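Local coordinates for protein alcohol dehydrogenase (Thermus sp., PDB 4CPD) that probably catalyses the NAD-dependent interconversion of alcohols with aldehydes or ketones, as a zinc-binding member of the medium-chain dehydrogenase/reductase family, at residues R31-G36 and G78-G83; G107-G112 and L126-S131. One frame throughout, in Å; residues are numbered along the deposited sequence.

Interaction 1: R31-G36 and G78-G83; sequences RVHLAG and GDWVVG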
loop_
_atom_site.group_PDB
_atom_site.type_symbol
_atom_site.label_atom_id
_atom_site.label_comp_id
_atom_site.label_asym_id
_atom_site.label_seq_id
_atom_site.Cartn_x
_atom_site.Cartn_y
_atom_site.Cartn_z
ATOM N N ARG A 31 -13.755 36.094 -3.073
ATOM C CA ARG A 31 -14.241 36.541 -4.360
ATOM C C ARG A 31 -13.605 35.683 -5.455
ATOM O O ARG A 31 -12.460 35.891 -5.880
ATOM C CB ARG A 31 -13.958 38.038 -4.564
ATOM C CG ARG A 31 -14.900 38.733 -5.558
ATOM C CD ARG A 31 -14.440 40.162 -5.834
ATOM N N VAL A 32 -14.361 34.701 -5.914
ATOM C CA VAL A 32 -13.842 33.787 -6.915
ATOM C C VAL A 32 -13.593 34.501 -8.235
ATOM O O VAL A 32 -14.464 35.183 -8.769
ATOM C CB VAL A 32 -14.803 32.633 -7.236
ATOM C CG1 VAL A 32 -14.134 31.661 -8.211
ATOM C CG2 VAL A 32 -15.251 31.896 -5.976
ATOM N N HIS A 33 -12.412 34.259 -8.784
ATOM C CA HIS A 33 -11.974 34.794 -10.082
ATOM C C HIS A 33 -12.097 33.715 -11.174
ATOM O O HIS A 33 -12.610 33.973 -12.249
ATOM C CB HIS A 33 -10.532 35.223 -9.877
ATOM C CG HIS A 33 -9.935 35.978 -11.005
ATOM N ND1 HIS A 33 -8.999 35.423 -11.856
ATOM C CD2 HIS A 33 -10.085 37.263 -11.392
ATOM C CE1 HIS A 33 -8.607 36.334 -12.729
ATOM N NE2 HIS A 33 -9.257 37.457 -12.474
ATOM N N LEU A 34 -11.620 32.502 -10.889
ATOM C CA LEU A 34 -11.724 31.370 -11.817
ATOM C C LEU A 34 -12.248 30.187 -11.063
ATOM O O LEU A 34 -11.925 30.005 -9.865
ATOM C CB LEU A 34 -10.363 30.961 -12.402
ATOM C CG LEU A 34 -9.708 31.867 -13.424
ATOM C CD1 LEU A 34 -8.224 31.555 -13.590
ATOM C CD2 LEU A 34 -10.447 31.705 -14.742
ATOM N N ALA A 35 -13.040 29.369 -11.770
ATOM C CA ALA A 35 -13.637 28.181 -11.190
ATOM C C ALA A 35 -13.602 27.090 -12.215
ATOM O O ALA A 35 -13.930 27.306 -13.352
ATOM C CB ALA A 35 -15.050 28.450 -10.725
ATOM N N GLY A 36 -13.179 25.909 -11.812
ATOM C CA GLY A 36 -13.025 24.827 -12.752
ATOM C C GLY A 36 -14.246 23.934 -12.769
ATOM O O GLY A 36 -15.062 23.928 -11.820
ATOM N N GLY A 78 -7.181 41.941 0.508
ATOM C CA GLY A 78 -6.605 41.950 -0.859
ATOM C C GLY A 78 -6.161 40.610 -1.462
ATOM O O GLY A 78 -6.098 40.456 -2.687
ATOM N N ASP A 79 -5.885 39.650 -0.574
ATOM C CA ASP A 79 -5.031 38.505 -0.830
ATOM C C ASP A 79 -5.568 37.484 -1.824
ATOM O O ASP A 79 -6.699 37.026 -1.717
ATOM C CB ASP A 79 -4.706 37.804 0.495
ATOM C CG ASP A 79 -3.796 38.627 1.402
ATOM O OD1 ASP A 79 -3.308 39.705 0.982
ATOM O OD2 ASP A 79 -3.559 38.165 2.541
ATOM N N TRP A 80 -4.713 37.146 -2.787
ATOM C CA TRP A 80 -4.968 36.082 -3.734
ATOM C C TRP A 80 -4.764 34.744 -3.043
ATOM O O TRP A 80 -3.737 34.516 -2.401
ATOM C CB TRP A 80 -4.036 36.185 -4.945
ATOM C CG TRP A 80 -4.501 37.197 -5.927
ATOM C CD1 TRP A 80 -4.152 38.507 -5.963
ATOM C CD2 TRP A 80 -5.430 37.001 -6.999
ATOM N NE1 TRP A 80 -4.805 39.141 -6.985
ATOM C CE2 TRP A 80 -5.597 38.239 -7.639
ATOM C CE3 TRP A 80 -6.131 35.911 -7.475
ATOM C CZ2 TRP A 80 -6.437 38.411 -8.737
ATOM C CZ3 TRP A 80 -6.956 36.086 -8.572
ATOM C CH2 TRP A 80 -7.103 37.329 -9.185
ATOM N N VAL A 81 -5.744 33.861 -3.179
ATOM C CA VAL A 81 -5.691 32.578 -2.505
ATOM C C VAL A 81 -6.212 31.432 -3.361
ATOM O O VAL A 81 -6.958 31.613 -4.338
ATOM C CB VAL A 81 -6.491 32.563 -1.192
ATOM C CG1 VAL A 81 -5.882 33.521 -0.179
ATOM C CG2 VAL A 81 -7.972 32.859 -1.458
ATOM N N VAL A 82 -5.779 30.247 -2.961
ATOM C CA VAL A 82 -6.282 29.024 -3.479
ATOM C C VAL A 82 -6.457 28.040 -2.284
ATOM O O VAL A 82 -5.916 28.242 -1.182
ATOM C CB VAL A 82 -5.338 28.510 -4.539
ATOM C CG1 VAL A 82 -4.124 27.880 -3.895
ATOM C CG2 VAL A 82 -6.035 27.481 -5.418
ATOM N N GLY A 83 -7.254 27.003 -2.464
ATOM C CA GLY A 83 -7.506 26.076 -1.357
ATOM C C GLY A 83 -7.818 24.701 -1.874
ATOM O O GLY A 83 -8.254 24.562 -3.012
#
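W80 drives the far edge of its indole onto a face of the H33 imidazole, and this aromatic pair carries the whole contact. Along 78-83 the chain first passes G78, whose O takes a hydrogen bond from Q64 NE2, and D79, whose OD2 accepts from Q76 N while OD1 makes a long, weak ion pair with K137. W80 opens the strand with its CB not aimed at H33, yet the end of its indole arrives there. Its CG lies anti to the carbonyl carbon (chi1 -80°), beside the backbone N, and from this position the six-membered ring extends to the histidine; the side chain also touches Q64 of strand 60-68. W80 CH2 sits over the centre of the H33 ring, 3.6 Å from H33 CG. The neighbouring W80 CZ3 lies nearer the root of the histidine, 3.9 Å from H33 CB. The planes stand at 83° with the centroids of the imidazole and the six-membered ring 4.9 Å apart, a T-shaped stack in which tryptophan gives the edge and histidine the face. Beyond it, V81 packs on V65 and L135, whereas V82 meets L138. H33 sits where strand 28-37 turns a corner, and H33 and L34 together face V62 as a classic beta bulge. The T-shaped pair thus bridges, at the surface, strands 28-37 and 80-82, each paired antiparallel with 60-68 in the sheet of the GroES-like domain.

Interaction 2: G107-G112 and L126-S131; sequences GVYGYG and LRVPFS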
loop_
_atom_site.group_PDB
_atom_site.type_symbol
_atom_site.label_atom_id
_atom_site.label_comp_id
_atom_site.label_asym_id
_atom_site.label_seq_id
_atom_site.Cartn_x
_atom_site.Cartn_y
_atom_site.Cartn_z
ATOM N N GLY A 107 -15.412 17.655 4.408
ATOM C CA GLY A 107 -16.389 17.804 3.323
ATOM C C GLY A 107 -15.742 18.256 2.039
ATOM O O GLY A 107 -14.576 18.573 2.031
ATOM N N VAL A 108 -16.518 18.285 0.963
ATOM C CA VAL A 108 -16.077 18.759 -0.344
ATOM C C VAL A 108 -17.049 19.807 -0.807
ATOM O O VAL A 108 -18.243 19.570 -0.835
ATOM C CB VAL A 108 -16.126 17.644 -1.403
ATOM C CG1 VAL A 108 -15.662 18.157 -2.749
ATOM C CG2 VAL A 108 -15.290 16.460 -0.963
ATOM N N TYR A 109 -16.536 20.957 -1.217
ATOM C CA TYR A 109 -17.393 22.050 -1.713
ATOM C C TYR A 109 -18.291 21.570 -2.847
ATOM O O TYR A 109 -17.858 20.831 -3.719
ATOM C CB TYR A 109 -16.568 23.241 -2.251
ATOM C CG TYR A 109 -15.630 23.886 -1.268
ATOM C CD1 TYR A 109 -16.103 24.699 -0.247
ATOM C CD2 TYR A 109 -14.256 23.703 -1.376
ATOM C CE1 TYR A 109 -15.235 25.284 0.668
ATOM C CE2 TYR A 109 -13.376 24.307 -0.486
ATOM C CZ TYR A 109 -13.868 25.079 0.525
ATOM O OH TYR A 109 -12.965 25.635 1.373
ATOM N N GLY A 110 -19.527 22.038 -2.835
ATOM C CA GLY A 110 -20.449 21.821 -3.933
ATOM C C GLY A 110 -20.597 20.366 -4.332
ATOM O O GLY A 110 -20.761 20.059 -5.533
ATOM N N TYR A 111 -20.547 19.471 -3.338
ATOM C CA TYR A 111 -20.641 18.050 -3.619
ATOM C C TYR A 111 -21.822 17.367 -2.878
ATOM O O TYR A 111 -21.881 16.130 -2.734
ATOM C CB TYR A 111 -19.285 17.368 -3.360
ATOM C CG TYR A 111 -18.947 16.355 -4.431
ATOM C CD1 TYR A 111 -18.635 16.760 -5.705
ATOM C CD2 TYR A 111 -18.953 15.004 -4.152
ATOM C CE1 TYR A 111 -18.318 15.841 -6.693
ATOM C CE2 TYR A 111 -18.658 14.072 -5.123
ATOM C CZ TYR A 111 -18.350 14.498 -6.399
ATOM O OH TYR A 111 -18.064 13.596 -7.393
ATOM N N GLY A 112 -22.788 18.177 -2.464
ATOM C CA GLY A 112 -24.034 17.657 -1.935
ATOM C C GLY A 112 -23.957 17.213 -0.487
ATOM O O GLY A 112 -22.891 17.244 0.119
ATOM N N LEU A 126 -17.320 32.482 -2.277
ATOM C CA LEU A 126 -17.216 31.203 -1.601
ATOM C C LEU A 126 -16.937 31.383 -0.110
ATOM O O LEU A 126 -16.073 32.166 0.253
ATOM C CB LEU A 126 -16.110 30.386 -2.248
ATOM C CG LEU A 126 -15.928 28.941 -1.780
ATOM C CD1 LEU A 126 -17.112 28.110 -2.230
ATOM C CD2 LEU A 126 -14.609 28.387 -2.331
ATOM N N ARG A 127 -17.670 30.660 0.740
ATOM C CA ARG A 127 -17.379 30.636 2.156
ATOM C C ARG A 127 -16.425 29.484 2.371
ATOM O O ARG A 127 -16.726 28.364 1.998
ATOM C CB ARG A 127 -18.650 30.438 3.000
ATOM C CG ARG A 127 -18.438 30.596 4.515
ATOM C CD ARG A 127 -19.702 30.379 5.359
ATOM N NE ARG A 127 -20.156 28.993 5.305
ATOM C CZ ARG A 127 -19.795 28.010 6.150
ATOM N NH1 ARG A 127 -18.966 28.198 7.193
ATOM N NH2 ARG A 127 -20.290 26.796 5.933
ATOM N N VAL A 128 -15.280 29.763 2.980
ATOM C CA VAL A 128 -14.298 28.758 3.297
ATOM C C VAL A 128 -14.158 28.663 4.824
ATOM O O VAL A 128 -13.565 29.558 5.471
ATOM C CB VAL A 128 -12.939 29.117 2.672
ATOM C CG1 VAL A 128 -11.859 28.109 3.078
ATOM C CG2 VAL A 128 -13.049 29.188 1.158
ATOM N N PRO A 129 -14.681 27.579 5.425
ATOM C CA PRO A 129 -14.473 27.353 6.863
ATOM C C PRO A 129 -13.065 26.987 7.246
ATOM O O PRO A 129 -12.360 26.422 6.451
ATOM C CB PRO A 129 -15.359 26.149 7.162
ATOM C CG PRO A 129 -15.517 25.461 5.858
ATOM C CD PRO A 129 -15.497 26.520 4.812
ATOM N N PHE A 130 -12.675 27.293 8.475
ATOM C CA PHE A 130 -11.337 26.967 8.953
ATOM C C PHE A 130 -10.270 27.424 7.920
ATOM O O PHE A 130 -9.362 26.673 7.542
ATOM C CB PHE A 130 -11.218 25.446 9.213
ATOM C CG PHE A 130 -12.236 24.880 10.178
ATOM C CD1 PHE A 130 -12.231 25.241 11.527
ATOM C CD2 PHE A 130 -13.170 23.934 9.741
ATOM C CE1 PHE A 130 -13.160 24.697 12.407
ATOM C CE2 PHE A 130 -14.094 23.375 10.616
ATOM C CZ PHE A 130 -14.088 23.758 11.949
ATOM N N SER A 131 -10.378 28.662 7.456
ATOM C CA SER A 131 -9.510 29.142 6.379
ATOM C C SER A 131 -8.030 29.129 6.776
ATOM O O SER A 131 -7.141 29.097 5.910
ATOM C CB SER A 131 -9.930 30.546 5.924
ATOM O OG SER A 131 -9.843 31.483 6.994
#
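Y109 meets V128 because Y109 CG stands anti to its carbonyl carbon (chi1 -59°), aiming the phenol at the strand, while V128 CG1 lies anti to the backbone N (chi1 176°) and both valine methyls come up to the hydroxyl end of the ring. V128 CG2 lies 4.2 Å from Y109 CZ. Nearer the root of the side chain, L126 crosses the phenol at about a right angle, with CD2 over one ring face and CD1 4.1 Å from Y109 CD1. R127 lends backbone instead: its O is 3.7 Å from Y109 CE1, while its guanidinium goes to a salt bridge with D27. P129 CD comes obliquely to the same ring carbon, at 4.3 Å, and I87 touches both Y109 and P129. Shortening Y109 to an alanine would probably leave L126, V128 and P129 without the ring they pack on and open a gap beside H59, whose side chain lies about 4 Å from that of the tyrosine. Y109 occupies the second position of a type II beta turn, V108 to Y111, with G110 at the third; this turn packs a loop onto strand 125-128 of the GroES-like domain, beside a ligand of the zinc that C38 and D152 also hold.

How the interactions relate
Interaction 1 closes before interaction 2 opens along the chain, and their centres are about 13 Å apart, on the same side of the chain's centre. Both reach the same sheet of the GroES-like domain; interaction 2 does so through segment 126-131, while 107-108 pairs with 86-87. Strand 80-82 pairs with 60-68, 60-68 with 28-37, and 28-37 with 125-128, so segments 31-36 and 126-131 lie on adjacent antiparallel strands. The two contacts touch there, V32 CG2 packing 4.1 Å from L126 CB. Interaction 1 bridges two strands of this sheet at the surface, away from the annotated sites, whereas interaction 2 is buried and leads from the sheet through a turn toward the zinc ligand H59.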